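Side-chain contacts in anopheles gambiae adenosine kinase (Anopheles gambiae, PDB 3LOO), which phosphorylates adenosine to AMP with ATP as the phosphate donor, as an adenosine kinase of the pfkB family of carbohydrate kinases: residues G24-L29 / Q326-R331; K42-K47 / Q67-K72. All blocks are in the same frame, centred on the assembly; numbering follows the deposited sequence.

The two contacts lie on opposite sides of the chain's centre, about 39 Å between centres, and share no helix or strand. Interaction 1 is wholly buried: in the large domain it joins strand 26-29 of the nine-stranded sheet to the end of helix 315-328, and it is made of carbon-to-carbon packing alone. Interaction 2 is partly buried and links two short helices, 42-47 and 64-73, beside the smaller five-stranded sheet, pairing a leucine contact on the sheet side with a salt bridge farther out. In sequence it is local and falls inside the loop of nearly 300 residues that interaction 1 closes.

Interaction 1: G24-L29 / Q326-R331; sequences GMLVGL and QLLQSR
Leu328 reaches across to Met25 and Leu26 with a single methyl, CD2, which meets both. The packing is purely apolar: Leu328 CD2 lies 3.8 Å from Leu26 CB and 4.0 Å from Met25 CE. Toward Leu26 the methyl thus rests on the root of the side chain, close to the strand backbone, whereas from Met25 it is met by the terminal methyl. The methionine chain turns about the CG-SD bond (chi3 -72°), which brings CE to Leu328 CD2. Met25 immediately precedes the strand and points its side chain at the helix, and an unbranched methionine is long and flexible enough for its terminal methyl to settle there.

In the Rossmann-like alpha/beta domain of pfkB kinases, strand 26-29 is an inner strand of the large sheet, between 100-107 and 179-183, and helix 315-328 packs against it. Phe179 of the neighbouring strand and Leu94 of helix 82-94 also touch Leu328, hydrophobic neighbours that a leucine suits.

Backbone bonds finish the helix just beyond the contact. Arg331 N binds Gln326 O at 3.0 Å and Ser330 N binds Leu327 O at 3.0 Å, a Schellman motif in which Ser330, with positive phi (50°), is the C' residue.

Interaction 2: K42-K47 / Q67-K72; sequences KDLLNK and QELIEK
Lys47 and Glu68 approach from opposite directions and close a salt bridge between the two helices. Lys47 NZ donates to Glu68 OE1 at 2.8 Å, meeting it on the syn side but 26° out of the carboxylate plane, while NZ also lies 3.2 Å from Glu68 OE2. Both side chains are fully extended, each with CG anti to the backbone N (chi1 -174° in Lys47), and two long, flexible residues are what this wide gap needs: the segment axes come no nearer than 13.1 Å. Glu68 OE1 has a second partner in the hydroxyl of Tyr48, which follows Lys47 in the chain; the two together restrain the carboxylate, and the lysine's charge probably favours its ionised form.

Segments 42-47 and 67-72 run nearly antiparallel (154°) beside the five-stranded sheet of the smaller domain, which serves as the lid in pfkB kinases. Leu69 packs on Ile36, Ala140 and Leu142 of that sheet.

Apolar packing lies on the sheet side of the ion pair. Leu44 CD2 touches Leu69 CD2 at 3.7 Å. Both residues are buried, and the forked end of a leucine lets one methyl meet the other side chain while the second serves elsewhere. In Leu44 that second branch, CD1, comes within 3.6 Å of Glu68 OE2, lying alongside the carboxylate as the two side chains pass in opposite directions. Tyr73 of helix 64-73 touches both Leu44 and Glu68.

Interaction 1: G24-L29 / Q326-R331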
loop_
_atom_site.group_PDB
_atom_site.type_symbol
_atom_site.label_atom_id
_atom_site.label_comp_id
_atom_site.label_asym_id
_atom_site.label_seq_id
_atom_site.Cartn_x
_atom_site.Cartn_y
_atom_site.Cartn_z
ATOM N N GLY A 24 -3.426 6.290 17.693
ATOM C CA GLY A 24 -2.740 5.018 17.500
ATOM C C GLY A 24 -3.644 3.798 17.358
ATOM O O GLY A 24 -3.246 2.706 17.705
ATOM N N MET A 25 -4.838 3.953 16.803
ATOM C CA MET A 25 -5.657 2.762 16.545
ATOM C C MET A 25 -5.103 1.854 15.408
ATOM O O MET A 25 -5.304 0.626 15.422
ATOM C CB MET A 25 -7.091 3.161 16.224
ATOM C CG MET A 25 -7.717 4.045 17.327
ATOM S SD MET A 25 -9.397 4.429 16.954
ATOM C CE MET A 25 -9.349 5.560 15.627
ATOM N N LEU A 26 -4.436 2.480 14.426
ATOM C CA LEU A 26 -3.992 1.795 13.213
ATOM C C LEU A 26 -2.476 1.924 13.145
ATOM O O LEU A 26 -1.955 3.024 13.292
ATOM C CB LEU A 26 -4.631 2.477 12.003
ATOM C CG LEU A 26 -4.074 2.121 10.617
ATOM C CD1 LEU A 26 -4.226 0.610 10.320
ATOM C CD2 LEU A 26 -4.798 2.945 9.551
ATOM N N VAL A 27 -1.758 0.810 13.003
ATOM C CA VAL A 27 -0.356 0.908 12.624
ATOM C C VAL A 27 -0.114 0.321 11.239
ATOM O O VAL A 27 -0.652 -0.729 10.911
ATOM C CB VAL A 27 0.716 0.483 13.680
ATOM C CG1 VAL A 27 0.180 0.227 15.042
ATOM C CG2 VAL A 27 1.720 -0.595 13.157
ATOM N N GLY A 28 0.652 1.069 10.443
ATOM C CA GLY A 28 1.055 0.681 9.105
ATOM C C GLY A 28 2.555 0.530 9.050
ATOM O O GLY A 28 3.276 1.326 9.616
ATOM N N LEU A 29 3.039 -0.504 8.368
ATOM C CA LEU A 29 4.460 -0.696 8.152
ATOM C C LEU A 29 4.670 -0.703 6.638
ATOM O O LEU A 29 3.974 -1.405 5.939
ATOM C CB LEU A 29 4.914 -2.055 8.685
ATOM C CG LEU A 29 5.044 -2.343 10.182
ATOM C CD1 LEU A 29 3.734 -2.251 10.842
ATOM C CD2 LEU A 29 5.551 -3.814 10.302
ATOM N N GLN A 326 -13.155 4.139 7.373
ATOM C CA GLN A 326 -14.467 3.675 7.810
ATOM C C GLN A 326 -14.364 2.494 8.741
ATOM O O GLN A 326 -15.196 2.348 9.635
ATOM C CB GLN A 326 -15.389 3.361 6.631
ATOM C CG GLN A 326 -15.668 4.591 5.778
ATOM C CD GLN A 326 -16.095 5.818 6.602
ATOM O OE1 GLN A 326 -16.791 5.701 7.610
ATOM N NE2 GLN A 326 -15.680 6.998 6.164
ATOM N N LEU A 327 -13.335 1.663 8.540
ATOM C CA LEU A 327 -13.138 0.467 9.343
ATOM C C LEU A 327 -12.865 0.870 10.791
ATOM O O LEU A 327 -13.381 0.240 11.722
ATOM C CB LEU A 327 -11.941 -0.354 8.816
ATOM C CG LEU A 327 -11.729 -1.721 9.473
ATOM C CD1 LEU A 327 -12.864 -2.689 9.098
ATOM C CD2 LEU A 327 -10.345 -2.361 9.126
ATOM N N LEU A 328 -12.036 1.903 10.957
ATOM C CA LEU A 328 -11.694 2.459 12.263
ATOM C C LEU A 328 -12.926 3.030 12.988
ATOM O O LEU A 328 -12.957 3.045 14.198
ATOM C CB LEU A 328 -10.565 3.511 12.149
ATOM C CG LEU A 328 -9.124 2.973 12.301
ATOM C CD1 LEU A 328 -8.816 1.829 11.337
ATOM C CD2 LEU A 328 -8.090 4.090 12.127
ATOM N N GLN A 329 -13.930 3.468 12.228
ATOM C CA GLN A 329 -15.178 3.982 12.769
ATOM C C GLN A 329 -16.234 2.877 12.873
ATOM O O GLN A 329 -17.420 3.189 12.928
ATOM C CB GLN A 329 -15.676 5.119 11.870
ATOM C CG GLN A 329 -14.719 6.305 11.871
ATOM C CD GLN A 329 -15.199 7.439 11.033
ATOM O OE1 GLN A 329 -14.952 7.505 9.821
ATOM N NE2 GLN A 329 -15.881 8.363 11.667
ATOM N N SER A 330 -15.785 1.608 12.869
ATOM C CA SER A 330 -16.636 0.407 12.921
ATOM C C SER A 330 -17.787 0.342 11.923
ATOM O O SER A 330 -18.831 -0.210 12.252
ATOM C CB SER A 330 -17.245 0.181 14.325
ATOM O OG SER A 330 -16.300 0.380 15.346
ATOM N N ARG A 331 -17.633 0.894 10.727
ATOM C CA ARG A 331 -18.720 0.811 9.751
ATOM C C ARG A 331 -18.674 -0.551 9.069
ATOM O O ARG A 331 -17.668 -1.252 9.187
ATOM C CB ARG A 331 -18.607 1.951 8.753
ATOM C CG ARG A 331 -18.470 3.309 9.474
ATOM C CD ARG A 331 -19.772 3.729 10.191
ATOM N NE ARG A 331 -20.330 4.878 9.469
ATOM C CZ ARG A 331 -21.449 4.883 8.754
ATOM N NH1 ARG A 331 -22.214 3.807 8.661
ATOM N NH2 ARG A 331 -21.808 5.995 8.135
#

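Interaction 2: K42-K47 / Q67-K72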
loop_
_atom_site.group_PDB
_atom_site.type_symbol
_atom_site.label_atom_id
_atom_site.label_comp_id
_atom_site.label_asym_id
_atom_site.label_seq_id
_atom_site.Cartn_x
_atom_site.Cartn_y
_atom_site.Cartn_z
ATOM N N LYS A 42 8.519 6.404 -24.997
ATOM C CA LYS A 42 9.029 5.018 -24.990
ATOM C C LYS A 42 10.533 4.874 -25.022
ATOM O O LYS A 42 11.064 3.914 -24.460
ATOM C CB LYS A 42 8.454 4.197 -26.145
ATOM C CG LYS A 42 7.138 3.536 -25.832
ATOM C CD LYS A 42 5.950 4.230 -26.499
ATOM C CE LYS A 42 4.628 3.800 -25.843
ATOM N NZ LYS A 42 4.778 2.528 -25.050
ATOM N N ASP A 43 11.227 5.817 -25.675
ATOM C CA ASP A 43 12.684 5.752 -25.735
ATOM C C ASP A 43 13.291 5.836 -24.353
ATOM O O ASP A 43 14.331 5.225 -24.092
ATOM C CB ASP A 43 13.280 6.833 -26.660
ATOM C CG ASP A 43 12.744 8.223 -26.351
ATOM O OD1 ASP A 43 13.505 9.201 -26.537
ATOM O OD2 ASP A 43 11.566 8.332 -25.926
ATOM N N LEU A 44 12.656 6.583 -23.452
ATOM C CA LEU A 44 13.141 6.581 -22.064
ATOM C C LEU A 44 12.970 5.196 -21.420
ATOM O O LEU A 44 13.897 4.669 -20.842
ATOM C CB LEU A 44 12.527 7.703 -21.218
ATOM C CG LEU A 44 13.109 7.781 -19.805
ATOM C CD1 LEU A 44 14.550 8.244 -19.836
ATOM C CD2 LEU A 44 12.291 8.725 -18.995
ATOM N N LEU A 45 11.795 4.605 -21.560
ATOM C CA LEU A 45 11.569 3.235 -21.077
ATOM C C LEU A 45 12.554 2.213 -21.653
ATOM O O LEU A 45 13.105 1.384 -20.917
ATOM C CB LEU A 45 10.150 2.779 -21.415
ATOM C CG LEU A 45 8.969 3.604 -20.902
ATOM C CD1 LEU A 45 7.726 2.742 -20.944
ATOM C CD2 LEU A 45 9.206 4.103 -19.480
ATOM N N ASN A 46 12.758 2.271 -22.973
ATOM C CA ASN A 46 13.705 1.381 -23.643
ATOM C C ASN A 46 15.089 1.569 -23.137
ATOM O O ASN A 46 15.769 0.591 -22.850
ATOM C CB ASN A 46 13.660 1.581 -25.151
ATOM C CG ASN A 46 12.472 0.907 -25.784
ATOM O OD1 ASN A 46 11.477 0.609 -25.132
ATOM N ND2 ASN A 46 12.569 0.667 -27.084
ATOM N N LYS A 47 15.499 2.823 -22.950
ATOM C CA LYS A 47 16.811 3.090 -22.364
ATOM C C LYS A 47 17.031 2.362 -21.036
ATOM O O LYS A 47 18.152 1.972 -20.722
ATOM C CB LYS A 47 17.014 4.589 -22.168
ATOM C CG LYS A 47 18.405 4.980 -21.708
ATOM C CD LYS A 47 18.535 6.508 -21.645
ATOM C CE LYS A 47 19.815 6.912 -20.932
ATOM N NZ LYS A 47 19.919 8.403 -20.780
ATOM N N GLN A 67 18.115 11.223 -11.645
ATOM C CA GLN A 67 18.644 12.553 -11.987
ATOM C C GLN A 67 18.184 13.002 -13.376
ATOM O O GLN A 67 17.893 14.195 -13.587
ATOM C CB GLN A 67 20.165 12.556 -11.927
ATOM C CG GLN A 67 20.801 13.907 -12.188
ATOM C CD GLN A 67 22.311 13.840 -12.383
ATOM O OE1 GLN A 67 22.963 12.858 -12.013
ATOM N NE2 GLN A 67 22.879 14.897 -12.956
ATOM N N GLU A 68 18.120 12.056 -14.321
ATOM C CA GLU A 68 17.667 12.353 -15.661
ATOM C C GLU A 68 16.218 12.827 -15.672
ATOM O O GLU A 68 15.875 13.778 -16.400
ATOM C CB GLU A 68 17.870 11.139 -16.566
ATOM C CG GLU A 68 17.438 11.350 -17.995
ATOM C CD GLU A 68 17.868 10.230 -18.940
ATOM O OE1 GLU A 68 18.561 9.250 -18.533
ATOM O OE2 GLU A 68 17.491 10.341 -20.109
ATOM N N LEU A 69 15.364 12.175 -14.866
ATOM C CA LEU A 69 13.974 12.621 -14.705
ATOM C C LEU A 69 13.924 14.047 -14.124
ATOM O O LEU A 69 13.165 14.885 -14.595
ATOM C CB LEU A 69 13.151 11.678 -13.792
ATOM C CG LEU A 69 12.910 10.244 -14.264
ATOM C CD1 LEU A 69 12.175 9.449 -13.177
ATOM C CD2 LEU A 69 12.141 10.219 -15.573
ATOM N N ILE A 70 14.728 14.300 -13.103
ATOM C CA ILE A 70 14.729 15.603 -12.457
ATOM C C ILE A 70 15.245 16.659 -13.453
ATOM O O ILE A 70 14.542 17.609 -13.748
ATOM C CB ILE A 70 15.568 15.578 -11.161
ATOM C CG1 ILE A 70 14.937 14.653 -10.118
ATOM C CG2 ILE A 70 15.784 17.006 -10.594
ATOM C CD1 ILE A 70 15.993 14.020 -9.180
ATOM N N GLU A 71 16.429 16.427 -14.019
ATOM C CA GLU A 71 17.130 17.421 -14.848
ATOM C C GLU A 71 16.561 17.635 -16.238
ATOM O O GLU A 71 16.565 18.745 -16.730
ATOM C CB GLU A 71 18.621 17.078 -14.965
ATOM C CG GLU A 71 19.436 17.503 -13.759
ATOM C CD GLU A 71 20.851 16.943 -13.781
ATOM O OE1 GLU A 71 21.292 16.453 -14.851
ATOM O OE2 GLU A 71 21.527 16.961 -12.715
ATOM N N LYS A 72 16.081 16.589 -16.883
ATOM C CA LYS A 72 15.720 16.685 -18.278
ATOM C C LYS A 72 14.228 16.465 -18.534
ATOM O O LYS A 72 13.725 16.799 -19.595
ATOM C CB LYS A 72 16.641 15.728 -19.083
ATOM C CG LYS A 72 16.055 15.005 -20.301
ATOM C CD LYS A 72 17.145 14.231 -21.053
ATOM C CE LYS A 72 16.574 13.317 -22.143
ATOM N NZ LYS A 72 15.616 14.030 -23.057
#